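Local coordinates for pectate lyase/Amb allergen (Acidovorax citrulli, PDB 4HWV), which probably cleaves pectate as a calcium-binding, secreted polysaccharide lyase of family 1, at residues Ile195-Phe206 with Trp238-Arg249. Numbering follows the deposited sequence.
Sequences IVIRNITFEDAF and WIDHNTFSDGDR
Asn242 sits in the turn between strands 238-240 and 243-245 and reaches across to Ile197 and Ile200. Asn242 ND2 gives a nearly straight hydrogen bond to Ile197 O (3.0 Å), approaching from above that carbonyl's plane; Asp240 N is the second donor to the same oxygen. Asn242 OD1 accepts from Ile200 N (3.0 Å) on a lone pair. The amide thus spans the bend of 195-206, from Ile197 O to Ile200 N. Beside it, the rings of Phe202 and Phe244 point the same way, with planes 7° apart. They are slid so that they barely overlap, and CD2 of Phe202 meets CE2 of Phe244 at 3.5 Å. Near one end, Arg198 turns NE and NH2 side-on to Asp240 OD2, a salt bridge with NE at 3.0 Å. NH1 bonds to Asp19 O. One guanidinium face lies against Trp238 CH2. His241 ND1 also donates to Asp240 OD2 (2.7 Å), and Ser293 and Asn294 hold OD1. At the other end, Arg249 NE meets Asp204 OD2 at 2.7 Å on its syn lone pair, and NH2 reaches the same oxygen. A bend at chi3 (-69°) helps lay the Arg249 guanidinium flat on the Phe206 ring, a cation-pi stack with Arg249 CZ 3.6 Å from the ring centroid. His277 takes up Asp204 OD1, and His252 of the second subunit packs on Arg249. The phenylalanines side by side and the asparagine at the turn fit the successive coils of the parallel beta-helix of pectate lyases. Strands 167-171 and 177-179 continue the stack beyond 195-206, and strands 290-293 and 296-300 beyond 238-249. Strand 229-234 packs Ile229 against Ile197, Ile239 and Phe244.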
loop_
_atom_site.group_PDB
_atom_site.type_symbol
_atom_site.label_atom_id
_atom_site.label_comp_id
_atom_site.label_asym_id
_atom_site.label_seq_id
_atom_site.Cartn_x
_atom_site.Cartn_y
_atom_site.Cartn_z
ATOM N N ILE A 195 -8.013 29.814 0.643
ATOM C CA ILE A 195 -8.047 28.485 1.259
ATOM C C ILE A 195 -6.636 28.078 1.663
ATOM O O ILE A 195 -5.684 28.276 0.892
ATOM C CB ILE A 195 -8.661 27.450 0.290
ATOM C CG1 ILE A 195 -10.160 27.725 0.105
ATOM C CG2 ILE A 195 -8.422 26.022 0.792
ATOM C CD1 ILE A 195 -10.785 26.999 -1.094
ATOM N N VAL A 196 -6.500 27.553 2.891
ATOM C CA VAL A 196 -5.223 27.081 3.412
ATOM C C VAL A 196 -5.396 25.619 3.831
ATOM O O VAL A 196 -6.373 25.271 4.509
ATOM C CB VAL A 196 -4.781 27.928 4.621
ATOM C CG1 VAL A 196 -3.601 27.252 5.354
ATOM C CG2 VAL A 196 -4.446 29.355 4.183
ATOM N N ILE A 197 -4.449 24.767 3.420
ATOM C CA ILE A 197 -4.505 23.344 3.748
ATOM C C ILE A 197 -3.124 22.940 4.250
ATOM O O ILE A 197 -2.146 23.090 3.514
ATOM C CB ILE A 197 -4.901 22.490 2.491
ATOM C CG1 ILE A 197 -6.294 22.910 1.983
ATOM C CG2 ILE A 197 -4.856 21.005 2.799
ATOM C CD1 ILE A 197 -6.684 22.299 0.657
ATOM N N ARG A 198 -3.025 22.474 5.502
ATOM C CA ARG A 198 -1.721 22.151 6.097
ATOM C C ARG A 198 -1.768 20.914 6.981
ATOM O O ARG A 198 -2.774 20.622 7.615
ATOM C CB ARG A 198 -1.199 23.294 6.985
ATOM C CG ARG A 198 -1.259 24.656 6.332
ATOM C CD ARG A 198 -0.732 25.716 7.272
ATOM N NE ARG A 198 0.730 25.727 7.343
ATOM C CZ ARG A 198 1.416 26.474 8.196
ATOM N NH1 ARG A 198 0.780 27.177 9.134
ATOM N NH2 ARG A 198 2.737 26.498 8.123
ATOM N N ASN A 199 -0.632 20.216 7.037
ATOM C CA ASN A 199 -0.383 19.179 8.023
ATOM C C ASN A 199 -1.288 17.960 7.920
ATOM O O ASN A 199 -1.541 17.303 8.925
ATOM C CB ASN A 199 -0.417 19.740 9.449
ATOM C CG ASN A 199 0.312 18.840 10.430
ATOM O OD1 ASN A 199 1.356 18.281 10.089
ATOM N ND2 ASN A 199 -0.221 18.702 11.652
ATOM N N ILE A 200 -1.707 17.617 6.697
ATOM C CA ILE A 200 -2.574 16.459 6.468
ATOM C C ILE A 200 -1.847 15.493 5.541
ATOM O O ILE A 200 -1.133 15.904 4.610
ATOM C CB ILE A 200 -3.910 16.906 5.828
ATOM C CG1 ILE A 200 -4.666 17.793 6.813
ATOM C CG2 ILE A 200 -4.777 15.708 5.397
ATOM C CD1 ILE A 200 -5.697 18.691 6.163
ATOM N N THR A 201 -2.005 14.201 5.811
ATOM C CA THR A 201 -1.563 13.166 4.873
ATOM C C THR A 201 -2.759 12.720 4.032
ATOM O O THR A 201 -3.724 12.174 4.567
ATOM C CB THR A 201 -0.939 11.989 5.631
ATOM O OG1 THR A 201 0.264 12.452 6.235
ATOM C CG2 THR A 201 -0.581 10.836 4.697
ATOM N N PHE A 202 -2.682 12.980 2.723
ATOM C CA PHE A 202 -3.727 12.655 1.769
ATOM C C PHE A 202 -3.313 11.371 1.054
ATOM O O PHE A 202 -2.185 11.288 0.564
ATOM C CB PHE A 202 -3.838 13.772 0.729
ATOM C CG PHE A 202 -4.437 15.050 1.235
ATOM C CD1 PHE A 202 -5.817 15.232 1.167
ATOM C CD2 PHE A 202 -3.643 16.069 1.759
ATOM C CE1 PHE A 202 -6.397 16.399 1.611
ATOM C CE2 PHE A 202 -4.232 17.259 2.204
ATOM C CZ PHE A 202 -5.595 17.426 2.126
ATOM N N GLU A 203 -4.204 10.384 0.973
ATOM C CA GLU A 203 -3.864 9.136 0.270
ATOM C C GLU A 203 -4.956 8.658 -0.656
ATOM O O GLU A 203 -6.127 8.598 -0.269
ATOM C CB GLU A 203 -3.634 7.973 1.249
ATOM C CG GLU A 203 -2.466 8.190 2.217
ATOM C CD GLU A 203 -2.286 7.078 3.222
ATOM O OE1 GLU A 203 -2.847 5.981 3.037
ATOM O OE2 GLU A 203 -1.550 7.311 4.205
ATOM N N ASP A 204 -4.550 8.294 -1.874
ATOM C CA ASP A 204 -5.249 7.293 -2.682
ATOM C C ASP A 204 -6.660 7.716 -3.079
ATOM O O ASP A 204 -7.656 7.132 -2.627
ATOM C CB ASP A 204 -5.251 5.948 -1.937
ATOM C CG ASP A 204 -5.734 4.792 -2.794
ATOM O OD1 ASP A 204 -5.758 4.906 -4.035
ATOM O OD2 ASP A 204 -6.099 3.764 -2.209
ATOM N N ALA A 205 -6.739 8.742 -3.928
ATOM C CA ALA A 205 -8.012 9.142 -4.523
ATOM C C ALA A 205 -8.313 8.147 -5.637
ATOM O O ALA A 205 -7.869 8.314 -6.772
ATOM C CB ALA A 205 -7.929 10.569 -5.053
ATOM N N PHE A 206 -9.036 7.095 -5.280
ATOM C CA PHE A 206 -9.167 5.891 -6.107
ATOM C C PHE A 206 -10.533 5.865 -6.779
ATOM O O PHE A 206 -11.578 6.018 -6.133
ATOM C CB PHE A 206 -9.025 4.677 -5.185
ATOM C CG PHE A 206 -8.857 3.358 -5.898
ATOM C CD1 PHE A 206 -7.585 2.827 -6.116
ATOM C CD2 PHE A 206 -9.978 2.632 -6.322
ATOM C CE1 PHE A 206 -7.420 1.594 -6.741
ATOM C CE2 PHE A 206 -9.828 1.388 -6.950
ATOM C CZ PHE A 206 -8.543 0.868 -7.164
ATOM N N TRP A 238 -3.163 28.069 -0.492
ATOM C CA TRP A 238 -1.862 27.732 0.057
ATOM C C TRP A 238 -1.920 26.303 0.601
ATOM O O TRP A 238 -2.673 26.009 1.550
ATOM C CB TRP A 238 -1.483 28.717 1.170
ATOM C CG TRP A 238 -0.088 28.509 1.715
ATOM C CD1 TRP A 238 1.040 28.166 1.010
ATOM C CD2 TRP A 238 0.315 28.619 3.090
ATOM N NE1 TRP A 238 2.116 28.081 1.860
ATOM C CE2 TRP A 238 1.703 28.357 3.143
ATOM C CE3 TRP A 238 -0.365 28.930 4.290
ATOM C CZ2 TRP A 238 2.421 28.358 4.348
ATOM C CZ3 TRP A 238 0.362 28.946 5.480
ATOM C CH2 TRP A 238 1.726 28.644 5.501
ATOM N N ILE A 239 -1.147 25.426 -0.038
ATOM C CA ILE A 239 -1.106 24.015 0.308
ATOM C C ILE A 239 0.295 23.771 0.832
ATOM O O ILE A 239 1.265 23.756 0.064
ATOM C CB ILE A 239 -1.402 23.156 -0.945
ATOM C CG1 ILE A 239 -2.841 23.423 -1.409
ATOM C CG2 ILE A 239 -1.125 21.679 -0.679
ATOM C CD1 ILE A 239 -3.117 22.956 -2.836
ATOM N N ASP A 240 0.396 23.602 2.150
ATOM C CA ASP A 240 1.690 23.642 2.819
ATOM C C ASP A 240 1.873 22.511 3.835
ATOM O O ASP A 240 0.983 22.246 4.653
ATOM C CB ASP A 240 1.822 24.985 3.556
ATOM C CG ASP A 240 3.103 25.080 4.368
ATOM O OD1 ASP A 240 4.193 25.287 3.783
ATOM O OD2 ASP A 240 3.008 24.935 5.611
ATOM N N HIS A 241 3.034 21.856 3.809
ATOM C CA HIS A 241 3.357 20.861 4.831
ATOM C C HIS A 241 2.337 19.725 4.880
ATOM O O HIS A 241 1.926 19.277 5.960
ATOM C CB HIS A 241 3.511 21.508 6.220
ATOM C CG HIS A 241 4.869 22.082 6.486
ATOM N ND1 HIS A 241 5.122 23.434 6.447
ATOM C CD2 HIS A 241 6.027 21.490 6.868
ATOM C CE1 HIS A 241 6.386 23.652 6.783
ATOM N NE2 HIS A 241 6.961 22.488 7.034
ATOM N N ASN A 242 1.961 19.220 3.702
ATOM C CA ASN A 242 1.110 18.035 3.609
ATOM C C ASN A 242 1.903 16.925 2.949
ATOM O O ASN A 242 2.969 17.158 2.356
ATOM C CB ASN A 242 -0.147 18.298 2.769
ATOM C CG ASN A 242 -0.939 19.473 3.282
ATOM O OD1 ASN A 242 -1.625 19.370 4.305
ATOM N ND2 ASN A 242 -0.851 20.605 2.574
ATOM N N THR A 243 1.380 15.710 3.064
ATOM C CA THR A 243 1.931 14.572 2.344
ATOM C C THR A 243 0.835 14.037 1.433
ATOM O O THR A 243 -0.333 14.026 1.821
ATOM C CB THR A 243 2.421 13.513 3.341
ATOM O OG1 THR A 243 3.480 14.096 4.107
ATOM C CG2 THR A 243 2.929 12.237 2.638
ATOM N N PHE A 244 1.199 13.630 0.210
ATOM C CA PHE A 244 0.244 13.114 -0.778
ATOM C C PHE A 244 0.841 11.876 -1.414
ATOM O O PHE A 244 2.017 11.881 -1.770
ATOM C CB PHE A 244 0.051 14.103 -1.924
ATOM C CG PHE A 244 -0.526 15.434 -1.521
ATOM C CD1 PHE A 244 0.282 16.451 -1.034
ATOM C CD2 PHE A 244 -1.875 15.696 -1.723
ATOM C CE1 PHE A 244 -0.262 17.688 -0.707
ATOM C CE2 PHE A 244 -2.413 16.926 -1.408
ATOM C CZ PHE A 244 -1.612 17.916 -0.889
ATOM N N SER A 245 0.031 10.834 -1.613
ATOM C CA SER A 245 0.505 9.615 -2.280
ATOM C C SER A 245 -0.669 8.767 -2.740
ATOM O O SER A 245 -1.819 9.064 -2.410
ATOM C CB SER A 245 1.346 8.761 -1.329
ATOM O OG SER A 245 0.522 8.145 -0.374
ATOM N N ASP A 246 -0.372 7.682 -3.454
ATOM C CA ASP A 246 -1.395 6.698 -3.801
ATOM C C ASP A 246 -1.643 5.686 -2.678
ATOM O O ASP A 246 -2.248 4.634 -2.910
ATOM C CB ASP A 246 -1.039 5.967 -5.096
ATOM C CG ASP A 246 -1.220 6.848 -6.322
ATOM O OD1 ASP A 246 -1.827 7.945 -6.189
ATOM O OD2 ASP A 246 -0.769 6.427 -7.419
ATOM N N GLY A 247 -1.200 6.005 -1.456
ATOM C CA GLY A 247 -1.389 5.090 -0.351
ATOM C C GLY A 247 -0.825 3.720 -0.667
ATOM O O GLY A 247 0.244 3.607 -1.270
ATOM N N ASP A 248 -1.561 2.669 -0.295
ATOM C CA ASP A 248 -1.072 1.310 -0.506
ATOM C C ASP A 248 -1.746 0.621 -1.693
ATOM O O ASP A 248 -1.726 -0.601 -1.773
ATOM C CB ASP A 248 -1.203 0.469 0.778
ATOM C CG ASP A 248 -2.637 0.116 1.088
ATOM O OD1 ASP A 248 -3.549 0.804 0.563
ATOM O OD2 ASP A 248 -2.866 -0.854 1.854
ATOM N N ARG A 249 -2.344 1.394 -2.602
ATOM C CA ARG A 249 -2.822 0.847 -3.866
ATOM C C ARG A 249 -2.050 1.482 -5.011
ATOM O O ARG A 249 -2.544 2.378 -5.713
ATOM C CB ARG A 249 -4.329 1.048 -4.029
ATOM C CG ARG A 249 -5.134 0.070 -3.173
ATOM C CD ARG A 249 -6.641 0.121 -3.455
ATOM N NE ARG A 249 -7.198 1.385 -2.998
ATOM C CZ ARG A 249 -8.502 1.645 -2.955
ATOM N NH1 ARG A 249 -9.399 0.747 -3.382
ATOM N NH2 ARG A 249 -8.903 2.800 -2.451
HETATM O O HOH W 1 0.318 10.187 1.444
HETATM O O HOH W 2 -3.662 3.591 1.774
HETATM O O HOH W 3 -5.996 3.256 0.418
HETATM O O HOH W 4 -4.294 9.427 -5.406
#